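Local coordinates for protein 1,4-dihydroxy-2-naphthoyl-CoA hydrolase (Synechocystis sp., PDB 4K00) that catalyses the hydrolysis of 1,4-dihydroxy-2-naphthoyl-CoA to 1,4-dihydroxy-2-naphthoate and free CoA, a step in the biosynthesis of phylloquinone (vitamin K1), at residues A[7-13]-A[75-81]; A[23-29]-A[68-73]. Numbering follows the deposited sequence.

Contact 1: residues A[7-13]-A[75-81]; sequences FTYERQV and GDRLLVN
Strands 7-12 and 77-81 run antiparallel, their axes 4.7 Å apart at closest approach and 156° between directions. Thr8 faces Asn81, Glu10 faces Leu79 and Gln12 faces Arg77 as non-hydrogen-bonded pairs. Two hydrogen-bonded pairs alternate with them: Tyr9 N to Val80 O 2.9 Å and Val80 N to Tyr9 O 2.8 Å; Arg11 N to Leu78 O 3.0 Å and Leu78 N to Arg11 O 2.8 Å. Beyond the strand ends, Val13 N donates to Asp76 O (2.9 Å) and Gly75 N to Val13 O (3.0 Å). Within the chain, strand 6-12 pairs only with strand 77-86, at one edge of the hotdog sheet, and the long helix 26-43 packs against one face. That face carries Tyr9 (chi1 t), whose CD2 lies 4.0 Å from Val80 CG2 and whose OH bonds to Glu35, and Arg11 (t, then p), whose NH1 reaches Gln12 O at 2.7 Å while NE and NH1 also form salt bridges to Glu35 and Asp17. Leu78 (m, t) sets CD1 3.6 Å from Val13 CG2. On the face of Thr8, Glu10 and Arg77, the m rotamer of Thr8 lets OG1 donate to Asn81 OD1 (2.7 Å), and a water lies 2.9 Å from Asn81 OD1 and 3.1 Å from Phe7 O. An extended Glu10 (t, t) brings OE2 3.6 Å from NH1 of Arg77 (t, t, p), a salt bridge; Arg77 NH2 also pairs with Glu102.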
ATOM      1  N   PHE A   7      -5.808 -18.897  15.287  1.00 27.92           N
ATOM      2  CA  PHE A   7      -5.438 -19.123  13.912  1.00 25.99           C
ATOM      3  C   PHE A   7      -3.940 -18.923  13.718  1.00 23.19           C
ATOM      4  O   PHE A   7      -3.338 -18.065  14.350  1.00 21.24           O
ATOM      5  CB  PHE A   7      -6.180 -18.134  13.025  1.00 24.26           C
ATOM      6  CG  PHE A   7      -6.194 -18.519  11.592  1.00 21.91           C
ATOM      7  CD1 PHE A   7      -6.918 -19.622  11.177  1.00 27.98           C
ATOM      8  CD2 PHE A   7      -5.479 -17.790  10.651  1.00 22.96           C
ATOM      9  CE1 PHE A   7      -6.934 -19.992   9.846  1.00 25.22           C
ATOM     10  CE2 PHE A   7      -5.492 -18.158   9.321  1.00 25.37           C
ATOM     11  CZ  PHE A   7      -6.222 -19.256   8.920  1.00 25.90           C
ATOM     12  N   THR A   8      -3.341 -19.719  12.841  1.00 24.92           N
ATOM     13  CA  THR A   8      -1.977 -19.454  12.396  1.00 24.89           C
ATOM     14  C   THR A   8      -1.953 -19.143  10.911  1.00 21.90           C
ATOM     15  O   THR A   8      -2.352 -19.965  10.099  1.00 19.92           O
ATOM     16  CB  THR A   8      -1.054 -20.668  12.642  1.00 28.34           C
ATOM     17  OG1 THR A   8      -1.101 -21.012  14.029  1.00 24.15           O
ATOM     18  CG2 THR A   8       0.383 -20.329  12.250  1.00 29.43           C
ATOM     19  N   TYR A   9      -1.476 -17.952  10.587  1.00 20.76           N
ATOM     20  CA  TYR A   9      -1.436 -17.459   9.220  1.00 20.32           C
ATOM     21  C   TYR A   9       0.001 -17.405   8.743  1.00 21.55           C
ATOM     22  O   TYR A   9       0.863 -16.770   9.368  1.00 19.05           O
ATOM     23  CB  TYR A   9      -2.052 -16.071   9.175  1.00 20.14           C
ATOM     24  CG  TYR A   9      -1.929 -15.338   7.861  1.00 17.41           C
ATOM     25  CD1 TYR A   9      -2.539 -15.829   6.707  1.00 19.34           C
ATOM     26  CD2 TYR A   9      -1.245 -14.134   7.784  1.00 16.51           C
ATOM     27  CE1 TYR A   9      -2.446 -15.146   5.506  1.00 17.59           C
ATOM     28  CE2 TYR A   9      -1.163 -13.436   6.592  1.00 19.69           C
ATOM     29  CZ  TYR A   9      -1.748 -13.952   5.455  1.00 18.97           C
ATOM     30  OH  TYR A   9      -1.663 -13.252   4.278  1.00 17.73           O
ATOM     31  N   GLU A  10       0.265 -18.103   7.647  1.00 21.42           N
ATOM     32  CA  GLU A  10       1.592 -18.129   7.076  1.00 22.07           C
ATOM     33  C   GLU A  10       1.732 -17.026   6.016  1.00 23.29           C
ATOM     34  O   GLU A  10       0.869 -16.860   5.152  1.00 20.73           O
ATOM     35  CB  GLU A  10       1.837 -19.506   6.487  1.00 26.93           C
ATOM     36  CG  GLU A  10       3.168 -19.687   5.809  1.00 38.65           C
ATOM     37  CD  GLU A  10       3.335 -21.116   5.331  1.00 46.25           C
ATOM     38  OE1 GLU A  10       2.575 -21.990   5.810  1.00 51.82           O
ATOM     39  OE2 GLU A  10       4.209 -21.355   4.473  1.00 55.45           O
ATOM     40  N   ARG A  11       2.816 -16.271   6.093  1.00 18.98           N
ATOM     41  CA  ARG A  11       2.975 -15.082   5.249  1.00 18.35           C
ATOM     42  C   ARG A  11       4.425 -14.950   4.794  1.00 20.44           C
ATOM     43  O   ARG A  11       5.336 -14.797   5.609  1.00 21.74           O
ATOM     44  CB  ARG A  11       2.532 -13.827   6.005  1.00 17.53           C
ATOM     45  CG  ARG A  11       2.735 -12.518   5.253  1.00 17.21           C
ATOM     46  CD  ARG A  11       1.908 -12.433   3.975  1.00 19.47           C
ATOM     47  NE  ARG A  11       1.450 -11.062   3.770  1.00 18.83           N
ATOM     48  CZ  ARG A  11       2.221 -10.066   3.337  1.00 19.40           C
ATOM     49  NH1 ARG A  11       3.496 -10.278   3.012  1.00 17.49           N
ATOM     50  NH2 ARG A  11       1.707  -8.845   3.212  1.00 20.37           N
ATOM     51  N   GLN A  12       4.614 -15.021   3.482  1.00 21.81           N
ATOM     52  CA  GLN A  12       5.867 -14.652   2.833  1.00 24.44           C
ATOM     53  C   GLN A  12       6.050 -13.142   2.764  1.00 22.04           C
ATOM     54  O   GLN A  12       5.109 -12.406   2.455  1.00 20.76           O
ATOM     55  CB  GLN A  12       5.887 -15.246   1.422  1.00 27.92           C
ATOM     56  CG  GLN A  12       7.111 -14.876   0.609  1.00 40.64           C
ATOM     57  CD  GLN A  12       8.300 -15.740   0.958  1.00 56.48           C
ATOM     58  OE1 GLN A  12       9.364 -15.233   1.313  1.00 82.49           O
ATOM     59  NE2 GLN A  12       8.123 -17.053   0.876  1.00 57.44           N
ATOM     60  N   VAL A  13       7.269 -12.675   3.040  1.00 18.84           N
ATOM     61  CA  VAL A  13       7.592 -11.271   2.885  1.00 19.00           C
ATOM     62  C   VAL A  13       7.918 -10.998   1.421  1.00 20.23           C
ATOM     63  O   VAL A  13       8.793 -11.639   0.837  1.00 20.77           O
ATOM     64  CB  VAL A  13       8.773 -10.828   3.778  1.00 17.92           C
ATOM     65  CG1 VAL A  13       9.105  -9.368   3.509  1.00 17.19           C
ATOM     66  CG2 VAL A  13       8.449 -11.023   5.259  1.00 18.41           C
ATOM     67  N   GLY A  75      11.683 -12.048   1.397  1.00 20.61           N
ATOM     68  CA  GLY A  75      11.855 -13.476   1.222  1.00 22.50           C
ATOM     69  C   GLY A  75      11.659 -14.282   2.493  1.00 23.43           C
ATOM     70  O   GLY A  75      11.531 -15.492   2.423  1.00 20.30           O
ATOM     71  N   ASP A  76      11.636 -13.629   3.654  1.00 21.91           N
ATOM     72  CA  ASP A  76      11.428 -14.359   4.908  1.00 20.85           C
ATOM     73  C   ASP A  76      10.049 -14.999   4.891  1.00 24.34           C
ATOM     74  O   ASP A  76       9.105 -14.461   4.307  1.00 22.81           O
ATOM     75  CB  ASP A  76      11.537 -13.427   6.120  1.00 19.81           C
ATOM     76  CG  ASP A  76      12.961 -13.005   6.420  1.00 21.50           C
ATOM     77  OD1 ASP A  76      13.897 -13.520   5.770  1.00 23.45           O
ATOM     78  OD2 ASP A  76      13.144 -12.160   7.322  1.00 21.48           O
ATOM     79  N   ARG A  77       9.927 -16.141   5.550  1.00 23.80           N
ATOM     80  CA  ARG A  77       8.627 -16.745   5.773  1.00 24.15           C
ATOM     81  C   ARG A  77       8.240 -16.578   7.238  1.00 23.87           C
ATOM     82  O   ARG A  77       8.972 -16.994   8.139  1.00 26.38           O
ATOM     83  CB  ARG A  77       8.656 -18.219   5.394  1.00 30.90           C
ATOM     84  CG  ARG A  77       7.276 -18.852   5.325  1.00 43.72           C
ATOM     85  CD  ARG A  77       7.322 -20.205   4.628  1.00 57.92           C
ATOM     86  NE  ARG A  77       8.290 -21.102   5.255  1.00 68.89           N
ATOM     87  CZ  ARG A  77       8.030 -21.849   6.324  1.00 69.77           C
ATOM     88  NH1 ARG A  77       6.826 -21.812   6.887  1.00 64.71           N
ATOM     89  NH2 ARG A  77       8.973 -22.632   6.832  1.00 71.31           N
ATOM     90  N   LEU A  78       7.097 -15.947   7.462  1.00 19.18           N
ATOM     91  CA  LEU A  78       6.674 -15.545   8.804  1.00 19.45           C
ATOM     92  C   LEU A  78       5.417 -16.311   9.201  1.00 21.72           C
ATOM     93  O   LEU A  78       4.661 -16.774   8.344  1.00 19.85           O
ATOM     94  CB  LEU A  78       6.398 -14.047   8.849  1.00 19.20           C
ATOM     95  CG  LEU A  78       7.479 -13.120   8.294  1.00 18.39           C
ATOM     96  CD1 LEU A  78       7.051 -11.684   8.501  1.00 17.34           C
ATOM     97  CD2 LEU A  78       8.827 -13.385   8.946  1.00 21.42           C
ATOM     98  N   LEU A  79       5.206 -16.448  10.506  1.00 20.56           N
ATOM     99  CA  LEU A  79       3.937 -16.920  11.048  1.00 20.76           C
ATOM    100  C   LEU A  79       3.295 -15.787  11.835  1.00 19.75           C
ATOM    101  O   LEU A  79       3.953 -15.122  12.634  1.00 17.55           O
ATOM    102  CB  LEU A  79       4.172 -18.120  11.966  1.00 23.44           C
ATOM    103  CG  LEU A  79       4.857 -19.325  11.318  1.00 23.84           C
ATOM    104  CD1 LEU A  79       5.151 -20.403  12.346  1.00 25.68           C
ATOM    105  CD2 LEU A  79       3.993 -19.872  10.195  1.00 26.49           C
ATOM    106  N   VAL A  80       2.014 -15.557  11.587  1.00 17.99           N
ATOM    107  CA  VAL A  80       1.223 -14.657  12.419  1.00 16.75           C
ATOM    108  C   VAL A  80       0.231 -15.478  13.208  1.00 19.08           C
ATOM    109  O   VAL A  80      -0.685 -16.078  12.636  1.00 18.74           O
ATOM    110  CB  VAL A  80       0.422 -13.641  11.593  1.00 18.66           C
ATOM    111  CG1 VAL A  80      -0.272 -12.654  12.534  1.00 19.12           C
ATOM    112  CG2 VAL A  80       1.321 -12.923  10.597  1.00 19.79           C
ATOM    113  N   ASN A  81       0.434 -15.529  14.520  1.00 18.69           N
ATOM    114  CA  ASN A  81      -0.433 -16.293  15.384  1.00 19.95           C
ATOM    115  C   ASN A  81      -1.437 -15.393  16.045  1.00 20.42           C
ATOM    116  O   ASN A  81      -1.077 -14.403  16.666  1.00 22.36           O
ATOM    117  CB  ASN A  81       0.372 -17.042  16.446  1.00 22.93           C
ATOM    118  CG  ASN A  81       0.875 -18.372  15.937  1.00 27.29           C
ATOM    119  OD1 ASN A  81       0.095 -19.306  15.734  1.00 34.93           O
ATOM    120  ND2 ASN A  81       2.168 -18.462  15.704  1.00 32.59           N
TER
HETATM  121  O   HOH W   1      -2.503 -19.143  17.080  1.00 43.08           O

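Contact 2: residues A[23-29]-A[68-73]; sequences VVYFNQF and FFAPAH
Phe68, chi1 m, packs its ring against the side of Phe26 and Phe29 on helix 26-43: its CZ lies 3.6 Å from Phe26 CB and 3.4 Å from Phe26 O, and its CE1 is 3.5 Å from Phe29 CD2. The Phe29 ring (m) meets it obliquely, centroids 5.8 Å apart and planes at 49°, and Phe29 CZ reaches Ala72 CB at 4.0 Å. Phe26 takes the p rotamer, which turns its ring away from segment 68-73 to meet the ring of His34 of the third subunit. Residues 23-25 are extended, as is 70-73 opposite, with CA atoms of Val23 and His73 4.8 Å apart. One direct backbone bond joins them, Val24 N to Ala72 O at 2.9 Å; a water donates to Val24 O (2.7 Å) and accepts from Ala72 N (3.2 Å). Val24 (t) places CG2 3.8 Å from Ala72 CB, and Val23 (m) places CG1 3.8 Å from Pro71 CB and 3.9 Å from His73 NE2. In this hotdog fold the approach to helix 26-43 and its first turns thus meet the end of strand 57-68 and the loop after it; the side chain of Val23 is about 4 Å from that of Asp19, the predicted active-site residue. Apolar side chains make most of the contact, and its polar links are one backbone hydrogen bond and a water bridge, so it carries no charge pairing.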
ATOM      1  N   VAL A  23      14.465  -3.481   5.331  1.00 20.04           N
ATOM      2  CA  VAL A  23      13.671  -4.339   6.220  1.00 21.77           C
ATOM      3  C   VAL A  23      12.169  -4.124   5.986  1.00 22.57           C
ATOM      4  O   VAL A  23      11.768  -3.199   5.277  1.00 20.24           O
ATOM      5  CB  VAL A  23      13.985  -4.070   7.718  1.00 22.03           C
ATOM      6  CG1 VAL A  23      15.468  -4.269   8.022  1.00 25.79           C
ATOM      7  CG2 VAL A  23      13.532  -2.675   8.132  1.00 23.29           C
ATOM      8  N   VAL A  24      11.345  -4.981   6.577  1.00 20.39           N
ATOM      9  CA  VAL A  24       9.883  -4.806   6.507  1.00 20.98           C
ATOM     10  C   VAL A  24       9.466  -3.486   7.168  1.00 16.91           C
ATOM     11  O   VAL A  24       9.852  -3.192   8.298  1.00 17.29           O
ATOM     12  CB  VAL A  24       9.138  -5.988   7.168  1.00 18.06           C
ATOM     13  CG1 VAL A  24       7.655  -5.697   7.289  1.00 20.12           C
ATOM     14  CG2 VAL A  24       9.366  -7.263   6.378  1.00 20.30           C
ATOM     15  N   TYR A  25       8.714  -2.679   6.423  1.00 16.03           N
ATOM     16  CA  TYR A  25       8.171  -1.402   6.901  1.00 17.70           C
ATOM     17  C   TYR A  25       7.151  -1.643   8.015  1.00 17.50           C
ATOM     18  O   TYR A  25       6.358  -2.585   7.942  1.00 17.98           O
ATOM     19  CB  TYR A  25       7.507  -0.690   5.713  1.00 18.27           C
ATOM     20  CG  TYR A  25       6.972   0.694   5.962  1.00 18.42           C
ATOM     21  CD1 TYR A  25       7.820   1.763   6.214  1.00 18.40           C
ATOM     22  CD2 TYR A  25       5.601   0.943   5.899  1.00 18.75           C
ATOM     23  CE1 TYR A  25       7.318   3.046   6.410  1.00 17.14           C
ATOM     24  CE2 TYR A  25       5.094   2.217   6.098  1.00 17.17           C
ATOM     25  CZ  TYR A  25       5.952   3.264   6.353  1.00 16.99           C
ATOM     26  OH  TYR A  25       5.454   4.549   6.555  1.00 17.99           O
ATOM     27  N   PHE A  26       7.175  -0.788   9.039  1.00 19.18           N
ATOM     28  CA  PHE A  26       6.456  -1.062  10.282  1.00 20.14           C
ATOM     29  C   PHE A  26       4.990  -1.378   9.998  1.00 16.58           C
ATOM     30  O   PHE A  26       4.427  -2.304  10.560  1.00 16.50           O
ATOM     31  CB  PHE A  26       6.589   0.112  11.255  1.00 20.87           C
ATOM     32  CG  PHE A  26       5.663   1.259  10.965  1.00 19.44           C
ATOM     33  CD1 PHE A  26       5.955   2.173   9.964  1.00 20.65           C
ATOM     34  CD2 PHE A  26       4.502   1.426  11.699  1.00 19.63           C
ATOM     35  CE1 PHE A  26       5.091   3.216   9.697  1.00 18.02           C
ATOM     36  CE2 PHE A  26       3.639   2.464  11.436  1.00 20.29           C
ATOM     37  CZ  PHE A  26       3.936   3.362  10.429  1.00 19.68           C
ATOM     38  N   ASN A  27       4.395  -0.614   9.090  1.00 16.00           N
ATOM     39  CA  ASN A  27       2.961  -0.650   8.831  1.00 18.15           C
ATOM     40  C   ASN A  27       2.560  -1.927   8.119  1.00 19.03           C
ATOM     41  O   ASN A  27       1.407  -2.360   8.194  1.00 18.87           O
ATOM     42  CB  ASN A  27       2.585   0.531   7.924  1.00 20.32           C
ATOM     43  CG  ASN A  27       1.209   1.065   8.208  1.00 22.33           C
ATOM     44  OD1 ASN A  27       0.647   0.835   9.282  1.00 24.26           O
ATOM     45  ND2 ASN A  27       0.662   1.796   7.259  1.00 15.65           N
ATOM     46  N   GLN A  28       3.511  -2.522   7.406  1.00 17.01           N
ATOM     47  CA  GLN A  28       3.256  -3.794   6.727  1.00 16.80           C
ATOM     48  C   GLN A  28       3.065  -4.970   7.697  1.00 16.00           C
ATOM     49  O   GLN A  28       2.285  -5.873   7.411  1.00 15.51           O
ATOM     50  CB  GLN A  28       4.341  -4.100   5.685  1.00 16.74           C
ATOM     51  CG  GLN A  28       4.345  -3.147   4.499  1.00 17.88           C
ATOM     52  CD  GLN A  28       3.035  -3.165   3.746  1.00 21.01           C
ATOM     53  OE1 GLN A  28       2.353  -2.153   3.670  1.00 24.51           O
ATOM     54  NE2 GLN A  28       2.664  -4.320   3.208  1.00 19.83           N
ATOM     55  N   PHE A  29       3.730  -4.954   8.849  1.00 17.42           N
ATOM     56  CA  PHE A  29       3.443  -5.938   9.882  1.00 17.47           C
ATOM     57  C   PHE A  29       1.980  -5.860  10.335  1.00 18.01           C
ATOM     58  O   PHE A  29       1.333  -6.893  10.551  1.00 19.10           O
ATOM     59  CB  PHE A  29       4.373  -5.764  11.092  1.00 18.29           C
ATOM     60  CG  PHE A  29       5.789  -6.248  10.865  1.00 17.82           C
ATOM     61  CD1 PHE A  29       6.065  -7.594  10.699  1.00 19.88           C
ATOM     62  CD2 PHE A  29       6.851  -5.354  10.884  1.00 19.38           C
ATOM     63  CE1 PHE A  29       7.365  -8.044  10.533  1.00 20.17           C
ATOM     64  CE2 PHE A  29       8.156  -5.798  10.717  1.00 21.71           C
ATOM     65  CZ  PHE A  29       8.414  -7.144  10.544  1.00 19.45           C
ATOM     66  N   PHE A  68       7.506  -3.591  18.055  1.00 19.46           N
ATOM     67  CA  PHE A  68       8.478  -4.249  17.191  1.00 21.27           C
ATOM     68  C   PHE A  68       9.716  -4.619  17.993  1.00 24.53           C
ATOM     69  O   PHE A  68      10.266  -3.791  18.722  1.00 21.90           O
ATOM     70  CB  PHE A  68       8.840  -3.340  16.014  1.00 23.10           C
ATOM     71  CG  PHE A  68       7.646  -2.876  15.234  1.00 20.05           C
ATOM     72  CD1 PHE A  68       7.108  -3.663  14.229  1.00 24.86           C
ATOM     73  CD2 PHE A  68       7.029  -1.667  15.534  1.00 23.91           C
ATOM     74  CE1 PHE A  68       5.985  -3.241  13.535  1.00 22.46           C
ATOM     75  CE2 PHE A  68       5.907  -1.249  14.843  1.00 21.10           C
ATOM     76  CZ  PHE A  68       5.393  -2.027  13.835  1.00 21.86           C
ATOM     77  N   PHE A  69      10.129  -5.881  17.867  1.00 22.43           N
ATOM     78  CA  PHE A  69      11.237  -6.415  18.629  1.00 23.71           C
ATOM     79  C   PHE A  69      12.451  -6.662  17.726  1.00 24.37           C
ATOM     80  O   PHE A  69      13.594  -6.502  18.147  1.00 24.40           O
ATOM     81  CB  PHE A  69      10.809  -7.715  19.327  1.00 24.00           C
ATOM     82  CG  PHE A  69       9.604  -7.557  20.205  1.00 25.92           C
ATOM     83  CD1 PHE A  69       9.576  -6.588  21.192  1.00 31.39           C
ATOM     84  CD2 PHE A  69       8.495  -8.368  20.041  1.00 25.19           C
ATOM     85  CE1 PHE A  69       8.466  -6.429  21.999  1.00 29.08           C
ATOM     86  CE2 PHE A  69       7.386  -8.213  20.850  1.00 26.27           C
ATOM     87  CZ  PHE A  69       7.368  -7.241  21.820  1.00 26.19           C
ATOM     88  N   ALA A  70      12.203  -7.068  16.486  1.00 19.92           N
ATOM     89  CA  ALA A  70      13.284  -7.429  15.577  1.00 21.33           C
ATOM     90  C   ALA A  70      12.789  -7.358  14.135  1.00 21.63           C
ATOM     91  O   ALA A  70      11.601  -7.561  13.882  1.00 21.35           O
ATOM     92  CB  ALA A  70      13.784  -8.826  15.899  1.00 21.49           C
ATOM     93  N   PRO A  71      13.693  -7.057  13.188  1.00 21.71           N
ATOM     94  CA  PRO A  71      13.289  -6.824  11.796  1.00 20.63           C
ATOM     95  C   PRO A  71      13.115  -8.109  11.009  1.00 22.37           C
ATOM     96  O   PRO A  71      13.594  -9.166  11.430  1.00 19.71           O
ATOM     97  CB  PRO A  71      14.448  -6.001  11.231  1.00 21.77           C
ATOM     98  CG  PRO A  71      15.640  -6.469  12.014  1.00 24.84           C
ATOM     99  CD  PRO A  71      15.126  -6.780  13.399  1.00 23.62           C
ATOM    100  N   ALA A  72      12.413  -8.017   9.886  1.00 20.16           N
ATOM    101  CA  ALA A  72      12.400  -9.072   8.887  1.00 19.03           C
ATOM    102  C   ALA A  72      12.830  -8.524   7.534  1.00 19.64           C
ATOM    103  O   ALA A  72      12.895  -7.312   7.335  1.00 19.74           O
ATOM    104  CB  ALA A  72      11.011  -9.690   8.799  1.00 18.09           C
ATOM    105  N   HIS A  73      13.144  -9.426   6.612  1.00 19.20           N
ATOM    106  CA  HIS A  73      13.676  -9.061   5.306  1.00 21.06           C
ATOM    107  C   HIS A  73      12.885  -9.750   4.203  1.00 18.85           C
ATOM    108  O   HIS A  73      12.162 -10.718   4.447  1.00 19.62           O
ATOM    109  CB  HIS A  73      15.160  -9.439   5.199  1.00 23.55           C
ATOM    110  CG  HIS A  73      16.015  -8.837   6.264  1.00 28.47           C
ATOM    111  ND1 HIS A  73      16.169  -9.409   7.510  1.00 31.24           N
ATOM    112  CD2 HIS A  73      16.778  -7.717   6.269  1.00 33.48           C
ATOM    113  CE1 HIS A  73      16.973  -8.657   8.240  1.00 32.52           C
ATOM    114  NE2 HIS A  73      17.356  -7.625   7.512  1.00 28.89           N
TER
HETATM  115  O   HOH W   2      11.285  -4.980   9.794  1.00 18.49           O

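Overall arrangement
From the N terminus, the chain first lays down 7-13, passes the loop bearing the predicted active-site residue Asp19, and enters helix 26-43 through 23-29. Helix 48-54 and strand 57-68 follow before 68-73 returns to 23-29, so contact 2 closes a loop of 38 intervening residues. After a single further residue, 75-81 pairs with 7-13, and contact 1 closes the larger loop of 61 residues around it: the two are nested, not crossed. They touch directly, Val13 CG1 lying 3.6 Å from Val24 CG2 and Leu78 CD1 4.2 Å from Phe29 CE1. Together they tie strand 6-12, strand 77-86 and the loop before it to the N-terminal part of helix 26-43.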